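Local coordinates for dicer Related Helicase (Caenorhabditis elegans, PDB 6M6S), which binds double-stranded RNA through this zinc-containing RIG-I-like C-terminal domain and, as a whole, probably works as an ATP-hydrolysing helicase in RNA interference, at residues S40-K52 with E141-S153. Residues are numbered along the deposited sequence; the frame is centred on the assembly and turned at random.
Sequences SVWRFLHVESKRK and ENIEKKIVLDLDS
Lys-145, on helix 140-167, runs back past Val-47 to the start of strand 45-48 and the 3-10 turn before it. Its CB and CG lie against Val-47 CG2, each 3.9 Å away. CD approaches Trp-42 O (4.0 Å), and CE comes within 3.3 Å of it. The chain runs nearly extended until chi4 (-75°) brings NZ to a carbonyl of each: it donates to Leu-45 O, a bond modelled at a doubtfully short 2.5 Å, and to Trp-42 O at 3.2 Å. Trp-42 O also accepts from Leu-45 N, on the opposite face of its carbonyl plane. Shortened to an alanine here, the side chain would probably leave Leu-45 O without this donor and Trp-42 O with one donor fewer, and thin the cover over Val-47 CG2.

Farther along, Val-47 CG1 packs against both Val-148 CG1 (3.8 Å) and Leu-149 CG, while Leu-149 CD1 meets the Trp-42 ring obliquely. At the far end Ser-49 OG donates to Asp-152 OD1 (2.8 Å), on its syn side; OD2 binds Ser-65 OG of strand 61-69. The following Lys-50 bonds to the bound RNA. The helix is thus fixed to an edge strand of a four-stranded antiparallel sheet in the RIG-I-like C-terminal domain by an apolar centre with polar contacts at both ends, the lysine's charge probably easing the partial negative charge of two carbonyls.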
loop_
_atom_site.group_PDB
_atom_site.type_symbol
_atom_site.label_atom_id
_atom_site.label_comp_id
_atom_site.label_asym_id
_atom_site.label_seq_id
_atom_site.Cartn_x
_atom_site.Cartn_y
_atom_site.Cartn_z
ATOM N N SER B 40 -0.869 -16.514 -21.053
ATOM C CA SER B 40 -2.162 -15.872 -21.392
ATOM C C SER B 40 -2.261 -14.426 -21.035
ATOM O O SER B 40 -3.203 -13.765 -21.474
ATOM C CB SER B 40 -3.318 -16.589 -20.663
ATOM O OG SER B 40 -3.341 -17.926 -21.081
ATOM N N VAL B 41 -1.353 -13.929 -20.190
ATOM C CA VAL B 41 -1.521 -12.597 -19.624
ATOM C C VAL B 41 -1.496 -11.532 -20.728
ATOM O O VAL B 41 -2.102 -10.473 -20.588
ATOM C CB VAL B 41 -0.458 -12.308 -18.555
ATOM C CG1 VAL B 41 0.861 -12.033 -19.188
ATOM C CG2 VAL B 41 -0.905 -11.112 -17.699
ATOM N N TRP B 42 -0.840 -11.841 -21.874
ATOM C CA TRP B 42 -0.672 -10.783 -22.840
ATOM C C TRP B 42 -2.026 -10.349 -23.459
ATOM O O TRP B 42 -2.148 -9.193 -23.953
ATOM C CB TRP B 42 0.275 -11.245 -23.955
ATOM C CG TRP B 42 1.745 -11.444 -23.547
ATOM C CD1 TRP B 42 2.430 -12.624 -23.493
ATOM C CD2 TRP B 42 2.695 -10.411 -23.230
ATOM N NE1 TRP B 42 3.734 -12.412 -23.165
ATOM C CE2 TRP B 42 3.945 -11.069 -23.020
ATOM C CE3 TRP B 42 2.615 -9.001 -23.125
ATOM C CZ2 TRP B 42 5.096 -10.379 -22.668
ATOM C CZ3 TRP B 42 3.757 -8.292 -22.796
ATOM C CH2 TRP B 42 5.001 -9.001 -22.616
ATOM N N ARG B 43 -3.048 -11.226 -23.438
ATOM C CA ARG B 43 -4.385 -10.894 -23.942
ATOM C C ARG B 43 -4.971 -9.697 -23.210
ATOM O O ARG B 43 -5.782 -8.940 -23.777
ATOM C CB ARG B 43 -5.328 -12.092 -23.747
ATOM C CG ARG B 43 -4.762 -13.392 -24.332
ATOM C CD ARG B 43 -5.307 -14.584 -23.566
ATOM N NE ARG B 43 -6.765 -14.622 -23.580
ATOM C CZ ARG B 43 -7.496 -15.272 -22.677
ATOM N NH1 ARG B 43 -6.902 -15.925 -21.681
ATOM N NH2 ARG B 43 -8.822 -15.257 -22.760
ATOM N N PHE B 44 -4.497 -9.509 -21.986
ATOM C CA PHE B 44 -5.071 -8.493 -21.071
ATOM C C PHE B 44 -4.224 -7.238 -20.949
ATOM O O PHE B 44 -4.461 -6.358 -20.083
ATOM C CB PHE B 44 -5.342 -9.123 -19.702
ATOM C CG PHE B 44 -6.160 -10.367 -19.810
ATOM C CD1 PHE B 44 -7.374 -10.336 -20.474
ATOM C CD2 PHE B 44 -5.650 -11.587 -19.365
ATOM C CE1 PHE B 44 -8.124 -11.496 -20.624
ATOM C CE2 PHE B 44 -6.386 -12.763 -19.518
ATOM C CZ PHE B 44 -7.628 -12.713 -20.164
ATOM N N LEU B 45 -3.224 -7.117 -21.817
ATOM C CA LEU B 45 -2.318 -5.975 -21.770
ATOM C C LEU B 45 -2.172 -5.329 -23.142
ATOM O O LEU B 45 -1.985 -6.024 -24.164
ATOM C CB LEU B 45 -0.931 -6.383 -21.311
ATOM C CG LEU B 45 -0.885 -7.065 -19.940
ATOM C CD1 LEU B 45 0.472 -7.608 -19.705
ATOM C CD2 LEU B 45 -1.235 -6.001 -18.825
ATOM N N HIS B 46 -2.188 -3.998 -23.188
ATOM C CA HIS B 46 -1.691 -3.312 -24.381
ATOM C C HIS B 46 -0.206 -2.968 -24.175
ATOM O O HIS B 46 0.232 -2.594 -23.057
ATOM C CB HIS B 46 -2.423 -1.965 -24.674
ATOM C CG HIS B 46 -3.895 -2.098 -24.967
ATOM N ND1 HIS B 46 -4.383 -2.472 -26.205
ATOM C CD2 HIS B 46 -4.987 -1.859 -24.189
ATOM C CE1 HIS B 46 -5.707 -2.497 -26.168
ATOM N NE2 HIS B 46 -6.103 -2.119 -24.959
ATOM N N VAL B 47 0.559 -3.039 -25.264
ATOM C CA VAL B 47 1.985 -2.808 -25.206
ATOM C C VAL B 47 2.249 -1.546 -25.987
ATOM O O VAL B 47 1.916 -1.477 -27.186
ATOM C CB VAL B 47 2.742 -4.044 -25.804
ATOM C CG1 VAL B 47 4.226 -3.753 -25.953
ATOM C CG2 VAL B 47 2.460 -5.327 -25.000
ATOM N N GLU B 48 2.822 -0.525 -25.329
ATOM C CA GLU B 48 2.968 0.799 -25.922
ATOM C C GLU B 48 4.455 1.234 -25.870
ATOM O O GLU B 48 5.039 1.249 -24.786
ATOM C CB GLU B 48 2.077 1.812 -25.211
ATOM C CG GLU B 48 2.103 3.177 -25.873
ATOM C CD GLU B 48 1.141 3.306 -27.104
ATOM O OE1 GLU B 48 0.382 2.357 -27.449
ATOM O OE2 GLU B 48 1.138 4.394 -27.713
ATOM N N SER B 49 5.072 1.573 -27.010
ATOM C CA SER B 49 6.480 1.956 -26.981
ATOM C C SER B 49 6.722 3.192 -26.099
ATOM O O SER B 49 5.895 4.087 -26.056
ATOM C CB SER B 49 6.956 2.258 -28.408
ATOM O OG SER B 49 8.258 2.833 -28.378
ATOM N N LYS B 50 7.854 3.260 -25.396
ATOM C CA LYS B 50 8.139 4.471 -24.587
ATOM C C LYS B 50 8.830 5.618 -25.333
ATOM O O LYS B 50 8.806 6.790 -24.887
ATOM C CB LYS B 50 8.966 4.123 -23.335
ATOM C CG LYS B 50 8.145 3.559 -22.212
ATOM C CD LYS B 50 8.946 3.451 -20.921
ATOM C CE LYS B 50 9.280 4.821 -20.344
ATOM N NZ LYS B 50 10.023 4.681 -19.063
ATOM N N ARG B 51 9.443 5.273 -26.458
ATOM C CA ARG B 51 10.246 6.217 -27.252
ATOM C C ARG B 51 11.368 6.867 -26.430
ATOM O O ARG B 51 11.725 8.026 -26.659
ATOM C CB ARG B 51 9.376 7.308 -27.910
ATOM C CG ARG B 51 8.464 6.818 -29.041
ATOM C CD ARG B 51 7.103 6.408 -28.492
ATOM N NE ARG B 51 6.027 6.519 -29.485
ATOM C CZ ARG B 51 4.769 6.104 -29.285
ATOM N NH1 ARG B 51 4.407 5.521 -28.124
ATOM N NH2 ARG B 51 3.868 6.260 -30.254
ATOM N N LYS B 52 11.910 6.122 -25.472
ATOM C CA LYS B 52 12.998 6.621 -24.651
ATOM C C LYS B 52 13.656 5.408 -23.998
ATOM O O LYS B 52 13.002 4.666 -23.287
ATOM C CB LYS B 52 12.466 7.577 -23.601
ATOM C CG LYS B 52 13.554 8.250 -22.796
ATOM C CD LYS B 52 14.163 9.410 -23.567
ATOM C CE LYS B 52 13.162 10.551 -23.717
ATOM N NZ LYS B 52 13.739 11.724 -24.421
ATOM N N GLU B 141 -2.934 -10.298 -33.184
ATOM C CA GLU B 141 -2.836 -9.296 -32.116
ATOM C C GLU B 141 -1.593 -9.446 -31.278
ATOM O O GLU B 141 -0.995 -8.409 -30.882
ATOM C CB GLU B 141 -4.101 -9.249 -31.273
ATOM C CG GLU B 141 -4.473 -10.503 -30.581
ATOM C CD GLU B 141 -5.323 -11.403 -31.445
ATOM O OE1 GLU B 141 -5.215 -11.339 -32.696
ATOM O OE2 GLU B 141 -6.092 -12.206 -30.861
ATOM N N ASN B 142 -1.171 -10.681 -31.037
ATOM C CA ASN B 142 0.027 -10.857 -30.231
ATOM C C ASN B 142 1.287 -10.474 -31.021
ATOM O O ASN B 142 2.249 -9.928 -30.435
ATOM C CB ASN B 142 0.129 -12.281 -29.694
ATOM C CG ASN B 142 -0.666 -12.469 -28.406
ATOM O OD1 ASN B 142 -1.137 -11.517 -27.817
ATOM N ND2 ASN B 142 -0.797 -13.714 -27.977
ATOM N N ILE B 143 1.307 -10.758 -32.330
ATOM C CA ILE B 143 2.445 -10.380 -33.175
ATOM C C ILE B 143 2.657 -8.871 -33.169
ATOM O O ILE B 143 3.813 -8.382 -33.135
ATOM C CB ILE B 143 2.328 -10.930 -34.631
ATOM C CG1 ILE B 143 2.607 -12.400 -34.570
ATOM C CG2 ILE B 143 3.372 -10.320 -35.494
ATOM C CD1 ILE B 143 4.016 -12.632 -34.236
ATOM N N GLU B 144 1.554 -8.127 -33.138
ATOM C CA GLU B 144 1.661 -6.684 -33.128
ATOM C C GLU B 144 2.334 -6.230 -31.826
ATOM O O GLU B 144 3.134 -5.292 -31.889
ATOM C CB GLU B 144 0.315 -6.031 -33.220
ATOM C CG GLU B 144 -0.355 -6.313 -34.563
ATOM C CD GLU B 144 -1.556 -5.435 -34.766
ATOM O OE1 GLU B 144 -2.360 -5.290 -33.809
ATOM O OE2 GLU B 144 -1.690 -4.885 -35.882
ATOM N N LYS B 145 2.053 -6.900 -30.708
ATOM C CA LYS B 145 2.759 -6.579 -29.453
ATOM C C LYS B 145 4.243 -6.947 -29.565
ATOM O O LYS B 145 5.143 -6.235 -29.080
ATOM C CB LYS B 145 2.133 -7.374 -28.298
ATOM C CG LYS B 145 0.683 -7.052 -28.004
ATOM C CD LYS B 145 0.164 -8.138 -27.025
ATOM C CE LYS B 145 -1.349 -8.266 -27.061
ATOM N NZ LYS B 145 -2.032 -7.174 -26.382
ATOM N N LYS B 146 4.521 -8.103 -30.143
ATOM C CA LYS B 146 5.915 -8.553 -30.266
ATOM C C LYS B 146 6.720 -7.552 -31.101
ATOM O O LYS B 146 7.905 -7.335 -30.819
ATOM C CB LYS B 146 5.997 -9.933 -30.915
ATOM C CG LYS B 146 7.371 -10.646 -30.746
ATOM C CD LYS B 146 7.424 -11.952 -31.594
ATOM C CE LYS B 146 8.823 -12.279 -32.112
ATOM N NZ LYS B 146 9.258 -11.511 -33.372
ATOM N N ILE B 147 6.104 -6.987 -32.153
ATOM C CA ILE B 147 6.777 -6.024 -33.011
ATOM C C ILE B 147 7.189 -4.765 -32.249
ATOM O O ILE B 147 8.311 -4.305 -32.457
ATOM C CB ILE B 147 5.935 -5.702 -34.223
ATOM C CG1 ILE B 147 5.972 -6.930 -35.128
ATOM C CG2 ILE B 147 6.496 -4.489 -35.005
ATOM C CD1 ILE B 147 4.913 -6.901 -36.249
ATOM N N VAL B 148 6.313 -4.287 -31.349
ATOM C CA VAL B 148 6.571 -3.137 -30.515
ATOM C C VAL B 148 7.740 -3.468 -29.610
ATOM O O VAL B 148 8.683 -2.656 -29.498
ATOM C CB VAL B 148 5.329 -2.674 -29.718
ATOM C CG1 VAL B 148 5.687 -1.594 -28.672
ATOM C CG2 VAL B 148 4.265 -2.082 -30.620
ATOM N N LEU B 149 7.692 -4.629 -28.976
ATOM C CA LEU B 149 8.805 -5.045 -28.097
ATOM C C LEU B 149 10.129 -5.195 -28.852
ATOM O O LEU B 149 11.184 -4.745 -28.364
ATOM C CB LEU B 149 8.463 -6.347 -27.386
ATOM C CG LEU B 149 7.359 -6.052 -26.394
ATOM C CD1 LEU B 149 6.614 -7.328 -26.008
ATOM C CD2 LEU B 149 7.982 -5.415 -25.114
ATOM N N ASP B 150 10.104 -5.817 -30.035
ATOM C CA ASP B 150 11.326 -6.024 -30.757
ATOM C C ASP B 150 11.962 -4.683 -31.166
ATOM O O ASP B 150 13.200 -4.555 -31.144
ATOM C CB ASP B 150 11.034 -6.778 -32.055
ATOM C CG ASP B 150 10.770 -8.260 -31.849
ATOM O OD1 ASP B 150 11.111 -8.870 -30.817
ATOM O OD2 ASP B 150 10.264 -8.867 -32.811
ATOM N N LEU B 151 11.149 -3.703 -31.549
ATOM C CA LEU B 151 11.667 -2.399 -31.951
ATOM C C LEU B 151 12.289 -1.697 -30.744
ATOM O O LEU B 151 13.345 -1.041 -30.879
ATOM C CB LEU B 151 10.551 -1.491 -32.405
ATOM C CG LEU B 151 10.139 -1.684 -33.834
ATOM C CD1 LEU B 151 8.786 -1.051 -34.055
ATOM C CD2 LEU B 151 11.204 -0.961 -34.642
ATOM N N ASP B 152 11.620 -1.780 -29.605
ATOM C CA ASP B 152 12.173 -1.140 -28.422
ATOM C C ASP B 152 13.464 -1.875 -28.013
ATOM O O ASP B 152 14.422 -1.214 -27.564
ATOM C CB ASP B 152 11.190 -1.101 -27.237
ATOM C CG ASP B 152 10.123 -0.016 -27.377
ATOM O OD1 ASP B 152 10.253 0.827 -28.278
ATOM O OD2 ASP B 152 9.160 0.002 -26.561
ATOM N N SER B 153 13.499 -3.211 -28.168
ATOM C CA SER B 153 14.701 -3.995 -27.861
ATOM C C SER B 153 15.861 -3.619 -28.779
ATOM O O SER B 153 17.026 -3.553 -28.354
ATOM C CB SER B 153 14.450 -5.494 -27.998
ATOM O OG SER B 153 15.613 -6.215 -27.599
HETATM O O HOH W 1 -4.953 -8.509 -26.990
#